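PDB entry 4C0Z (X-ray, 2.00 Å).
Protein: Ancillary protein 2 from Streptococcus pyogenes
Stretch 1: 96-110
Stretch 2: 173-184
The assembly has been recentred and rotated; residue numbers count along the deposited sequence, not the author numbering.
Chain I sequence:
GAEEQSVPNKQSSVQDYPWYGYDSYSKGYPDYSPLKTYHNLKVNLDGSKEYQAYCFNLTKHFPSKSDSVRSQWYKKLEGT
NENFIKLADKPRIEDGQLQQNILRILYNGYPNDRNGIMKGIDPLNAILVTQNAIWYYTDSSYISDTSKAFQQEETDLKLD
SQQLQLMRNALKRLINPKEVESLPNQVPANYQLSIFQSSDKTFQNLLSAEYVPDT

Stretch 1 96-110: GQLQQNILRILYNGY
Stretch 2 173-184: RLINPKEVESLP

How are the two backbones arranged? Stretch 1 is a helix from Leu98 to Asn108, with Gln97 at its N-cap and Gly109 (phi/psi -94/-163) leaving helical geometry. In stretch 2, the end of one helix, at Arg173 and Leu174, turns through Ile175 and Asn176 (-106/103), the N-cap of a second helix that starts at Pro177. The axes of this helix and helix 98-108 approach to 11.0 Å, their N-to-C directions 55° apart. The register pairs Asn101 CA with Pro177 CA at 7.0 Å, Arg104 CA with Val180 CA at 7.3 Å and Ile105 CA with Leu174 CA at 5.8 Å.

What fills the space between them? Hydrocarbon side chains, packed against both carbon and polar atoms. Leu174 (m, t) points toward stretch 1, its CD2 3.7 Å from Asn108 CB; Ile105 (m, t) sets CG1 3.6 Å from Leu174 O and 4.5 Å from Leu174 CB. Val180 (t) also points across, placing CG1 3.6 Å from Arg104 CD and 3.3 Å from Asn108 ND2. Pro177 CG lies 3.8 Å from Asn101 OD1, and CD1 of Leu183 (m, t) 3.7 Å from Asn108 OD1. These carbons make van der Waals contacts only; Asn108 OD1 is hydrogen-bonded elsewhere in the structure, Asn101 OD1 by Arg104.

Where does charge cross the contact? Arg104, with chi1 -94°, then t, m and chi4 -88°, forms a salt bridge from NH2 to Glu181 OE2 at 3.3 Å. That oxygen lies over one guanidinium face, so the attraction is between charges, with no N-H aimed at it. Glu181 is m, t with chi3 0°.

Which hydrogen bonds organise the polar groups? None crosses between the stretches. Arg104 NH2 donates to Asn101 OD1 (2.9 Å), and Asn108 ND2 (chi1 m, chi2 -83°) to Arg104 O (2.9 Å). Arg173 NE bonds Glu179 OE2 at 3.2 Å, a salt bridge linking stretch 2's helical segments.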

# COMPACT_ATOMS: atom_id res chain seq x y z
N GLY I 96 -1.89 -3.41 -22.82
CA GLY I 96 -1.28 -2.32 -23.59
C GLY I 96 -2.07 -1.04 -23.75
O GLY I 96 -1.66 -0.16 -24.52
N GLN I 97 -3.21 -0.93 -23.06
CA GLN I 97 -4.04 0.27 -23.06
C GLN I 97 -4.30 0.73 -21.62
O GLN I 97 -5.44 0.92 -21.20
CB GLN I 97 -5.31 0.10 -23.91
CG GLN I 97 -6.13 -1.17 -23.67
CD GLN I 97 -7.49 -1.12 -24.31
OE1 GLN I 97 -7.77 -0.31 -25.21
NE2 GLN I 97 -8.39 -1.99 -23.86
N LEU I 98 -3.20 0.88 -20.85
CA LEU I 98 -3.21 1.30 -19.45
C LEU I 98 -3.94 2.64 -19.31
O LEU I 98 -5.00 2.68 -18.70
CB LEU I 98 -1.78 1.34 -18.87
CG LEU I 98 -1.61 1.72 -17.39
CD1 LEU I 98 -2.12 0.63 -16.45
CD2 LEU I 98 -0.17 1.99 -17.07
N GLN I 99 -3.41 3.69 -19.95
CA GLN I 99 -3.98 5.04 -20.02
C GLN I 99 -5.50 5.01 -20.29
O GLN I 99 -6.27 5.61 -19.54
CB GLN I 99 -3.23 5.85 -21.10
CG GLN I 99 -3.88 7.16 -21.56
CD GLN I 99 -2.99 7.95 -22.50
OE1 GLN I 99 -2.37 7.41 -23.43
NE2 GLN I 99 -2.95 9.26 -22.31
N GLN I 100 -5.93 4.25 -21.34
CA GLN I 100 -7.33 4.09 -21.78
C GLN I 100 -8.19 3.41 -20.74
O GLN I 100 -9.32 3.85 -20.50
CB GLN I 100 -7.42 3.35 -23.13
CG GLN I 100 -6.88 4.16 -24.31
CD GLN I 100 -5.41 3.95 -24.60
OE1 GLN I 100 -4.62 3.46 -23.79
NE2 GLN I 100 -5.00 4.35 -25.80
N ASN I 101 -7.64 2.38 -20.08
CA ASN I 101 -8.33 1.66 -19.01
C ASN I 101 -8.58 2.55 -17.81
O ASN I 101 -9.68 2.55 -17.27
CB ASN I 101 -7.56 0.39 -18.63
CG ASN I 101 -7.74 -0.71 -19.64
OD1 ASN I 101 -8.80 -0.87 -20.26
ND2 ASN I 101 -6.70 -1.48 -19.86
N ILE I 102 -7.56 3.34 -17.43
CA ILE I 102 -7.64 4.27 -16.31
C ILE I 102 -8.68 5.34 -16.61
O ILE I 102 -9.57 5.58 -15.77
CB ILE I 102 -6.23 4.80 -15.91
CG1 ILE I 102 -5.43 3.69 -15.18
CG2 ILE I 102 -6.33 6.07 -15.04
CD1 ILE I 102 -3.95 3.80 -15.26
N LEU I 103 -8.62 5.94 -17.81
CA LEU I 103 -9.58 6.95 -18.28
C LEU I 103 -11.01 6.43 -18.24
O LEU I 103 -11.91 7.15 -17.79
CB LEU I 103 -9.25 7.43 -19.69
CG LEU I 103 -8.64 8.83 -19.85
CD1 LEU I 103 -8.61 9.24 -21.30
CD2 LEU I 103 -9.41 9.88 -19.06
N ARG I 104 -11.23 5.16 -18.69
CA ARG I 104 -12.55 4.51 -18.66
C ARG I 104 -13.08 4.38 -17.23
O ARG I 104 -14.28 4.60 -17.01
CB ARG I 104 -12.53 3.14 -19.35
CG ARG I 104 -12.92 3.21 -20.80
CD ARG I 104 -13.13 1.84 -21.42
NE ARG I 104 -11.88 1.09 -21.54
CZ ARG I 104 -11.05 1.16 -22.58
NH1 ARG I 104 -11.32 1.96 -23.60
NH2 ARG I 104 -9.94 0.44 -22.60
N ILE I 105 -12.20 4.05 -16.27
CA ILE I 105 -12.56 3.91 -14.86
C ILE I 105 -12.97 5.26 -14.30
O ILE I 105 -13.99 5.33 -13.62
CB ILE I 105 -11.43 3.26 -14.01
CG1 ILE I 105 -11.27 1.77 -14.38
CG2 ILE I 105 -11.68 3.42 -12.50
CD1 ILE I 105 -9.97 1.18 -13.91
N LEU I 106 -12.20 6.32 -14.58
CA LEU I 106 -12.50 7.65 -14.08
C LEU I 106 -13.80 8.20 -14.66
O LEU I 106 -14.59 8.77 -13.92
CB LEU I 106 -11.30 8.60 -14.29
CG LEU I 106 -10.00 8.25 -13.55
CD1 LEU I 106 -8.92 9.27 -13.80
CD2 LEU I 106 -10.23 8.15 -12.05
N TYR I 107 -14.05 7.93 -15.95
CA TYR I 107 -15.25 8.33 -16.69
C TYR I 107 -16.51 7.65 -16.14
O TYR I 107 -17.57 8.26 -16.10
CB TYR I 107 -15.07 8.01 -18.18
CG TYR I 107 -16.14 8.57 -19.10
CD1 TYR I 107 -16.21 9.93 -19.36
CD2 TYR I 107 -17.02 7.72 -19.78
CE1 TYR I 107 -17.19 10.45 -20.20
CE2 TYR I 107 -17.98 8.23 -20.65
CZ TYR I 107 -18.06 9.59 -20.87
OH TYR I 107 -18.98 10.10 -21.74
N ASN I 108 -16.38 6.39 -15.70
CA ASN I 108 -17.47 5.58 -15.17
C ASN I 108 -17.60 5.54 -13.65
O ASN I 108 -18.63 5.08 -13.14
CB ASN I 108 -17.37 4.16 -15.71
CG ASN I 108 -17.88 4.05 -17.11
OD1 ASN I 108 -19.09 3.91 -17.34
ND2 ASN I 108 -16.98 4.18 -18.08
N GLY I 109 -16.56 5.98 -12.95
CA GLY I 109 -16.50 5.96 -11.50
C GLY I 109 -16.93 7.24 -10.83
O GLY I 109 -17.57 8.08 -11.46
N TYR I 110 -16.57 7.41 -9.56
CA TYR I 110 -16.93 8.59 -8.80
C TYR I 110 -16.08 9.83 -9.17
O TYR I 110 -14.86 9.75 -9.15
CB TYR I 110 -16.90 8.32 -7.28
CG TYR I 110 -17.39 9.50 -6.47
CD1 TYR I 110 -16.52 10.55 -6.12
CD2 TYR I 110 -18.73 9.63 -6.12
CE1 TYR I 110 -16.98 11.66 -5.41
CE2 TYR I 110 -19.20 10.74 -5.41
CZ TYR I 110 -18.31 11.75 -5.05
OH TYR I 110 -18.75 12.83 -4.34
N ARG I 173 -17.53 -4.66 -12.90
CA ARG I 173 -17.80 -3.97 -14.15
C ARG I 173 -16.67 -3.01 -14.55
O ARG I 173 -16.29 -3.01 -15.71
CB ARG I 173 -19.16 -3.25 -14.10
CG ARG I 173 -20.35 -4.22 -14.06
CD ARG I 173 -21.66 -3.49 -13.82
NE ARG I 173 -22.15 -2.84 -15.03
CZ ARG I 173 -23.19 -2.00 -15.07
NH1 ARG I 173 -23.86 -1.72 -13.95
NH2 ARG I 173 -23.57 -1.45 -16.21
N LEU I 174 -16.12 -2.24 -13.58
CA LEU I 174 -15.03 -1.28 -13.83
C LEU I 174 -13.70 -1.89 -14.30
O LEU I 174 -12.99 -1.26 -15.08
CB LEU I 174 -14.76 -0.40 -12.58
CG LEU I 174 -15.81 0.64 -12.20
CD1 LEU I 174 -15.45 1.30 -10.88
CD2 LEU I 174 -15.97 1.69 -13.28
N ILE I 175 -13.35 -3.09 -13.80
CA ILE I 175 -12.07 -3.73 -14.14
C ILE I 175 -12.17 -4.65 -15.36
O ILE I 175 -11.16 -5.26 -15.74
CB ILE I 175 -11.41 -4.44 -12.92
CG1 ILE I 175 -12.25 -5.65 -12.43
CG2 ILE I 175 -11.10 -3.43 -11.79
CD1 ILE I 175 -11.49 -6.66 -11.63
N ASN I 176 -13.36 -4.75 -15.98
CA ASN I 176 -13.59 -5.56 -17.18
C ASN I 176 -13.72 -4.63 -18.40
O ASN I 176 -14.77 -4.01 -18.57
CB ASN I 176 -14.83 -6.45 -17.00
CG ASN I 176 -15.16 -7.37 -18.17
OD1 ASN I 176 -14.41 -7.51 -19.14
ND2 ASN I 176 -16.30 -8.03 -18.07
N PRO I 177 -12.67 -4.51 -19.26
CA PRO I 177 -12.76 -3.59 -20.41
C PRO I 177 -13.89 -3.89 -21.37
O PRO I 177 -14.53 -2.95 -21.84
CB PRO I 177 -11.38 -3.69 -21.07
CG PRO I 177 -10.49 -4.26 -20.04
CD PRO I 177 -11.34 -5.16 -19.21
N LYS I 178 -14.17 -5.19 -21.64
CA LYS I 178 -15.25 -5.64 -22.53
C LYS I 178 -16.61 -5.13 -22.05
O LYS I 178 -17.39 -4.63 -22.86
CB LYS I 178 -15.25 -7.18 -22.66
CG LYS I 178 -14.07 -7.72 -23.47
CD LYS I 178 -14.04 -9.24 -23.47
CE LYS I 178 -12.87 -9.80 -24.25
NZ LYS I 178 -11.58 -9.67 -23.51
N GLU I 179 -16.87 -5.20 -20.72
CA GLU I 179 -18.09 -4.71 -20.06
C GLU I 179 -18.24 -3.19 -20.24
O GLU I 179 -19.32 -2.74 -20.64
CB GLU I 179 -18.09 -5.12 -18.56
CG GLU I 179 -19.22 -4.55 -17.71
CD GLU I 179 -20.65 -4.87 -18.11
OE1 GLU I 179 -20.92 -6.00 -18.57
OE2 GLU I 179 -21.52 -3.98 -17.93
N VAL I 180 -17.18 -2.41 -19.94
CA VAL I 180 -17.16 -0.94 -20.06
C VAL I 180 -17.36 -0.50 -21.52
O VAL I 180 -18.09 0.46 -21.77
CB VAL I 180 -15.90 -0.28 -19.41
CG1 VAL I 180 -16.05 1.23 -19.34
CG2 VAL I 180 -15.62 -0.84 -18.02
N GLU I 181 -16.73 -1.20 -22.47
CA GLU I 181 -16.81 -0.89 -23.90
C GLU I 181 -18.19 -1.18 -24.52
O GLU I 181 -18.50 -0.61 -25.57
CB GLU I 181 -15.68 -1.60 -24.68
CG GLU I 181 -14.31 -0.97 -24.45
CD GLU I 181 -13.11 -1.90 -24.62
OE1 GLU I 181 -13.31 -3.10 -24.92
OE2 GLU I 181 -11.97 -1.41 -24.45
N SER I 182 -19.01 -2.04 -23.88
CA SER I 182 -20.36 -2.39 -24.34
C SER I 182 -21.43 -1.36 -23.90
O SER I 182 -22.57 -1.42 -24.38
CB SER I 182 -20.75 -3.79 -23.88
OG SER I 182 -20.97 -3.85 -22.48
N LEU I 183 -21.06 -0.43 -23.01
CA LEU I 183 -21.93 0.61 -22.45
C LEU I 183 -22.28 1.71 -23.45
O LEU I 183 -21.48 1.96 -24.36
CB LEU I 183 -21.32 1.20 -21.17
CG LEU I 183 -21.20 0.26 -19.98
CD1 LEU I 183 -20.27 0.83 -18.95
CD2 LEU I 183 -22.55 -0.05 -19.36
N PRO I 184 -23.46 2.38 -23.32
CA PRO I 184 -23.85 3.40 -24.32
C PRO I 184 -22.92 4.61 -24.45
O PRO I 184 -22.72 5.08 -25.57
CB PRO I 184 -25.25 3.83 -23.87
CG PRO I 184 -25.73 2.73 -23.01
CD PRO I 184 -24.53 2.20 -22.32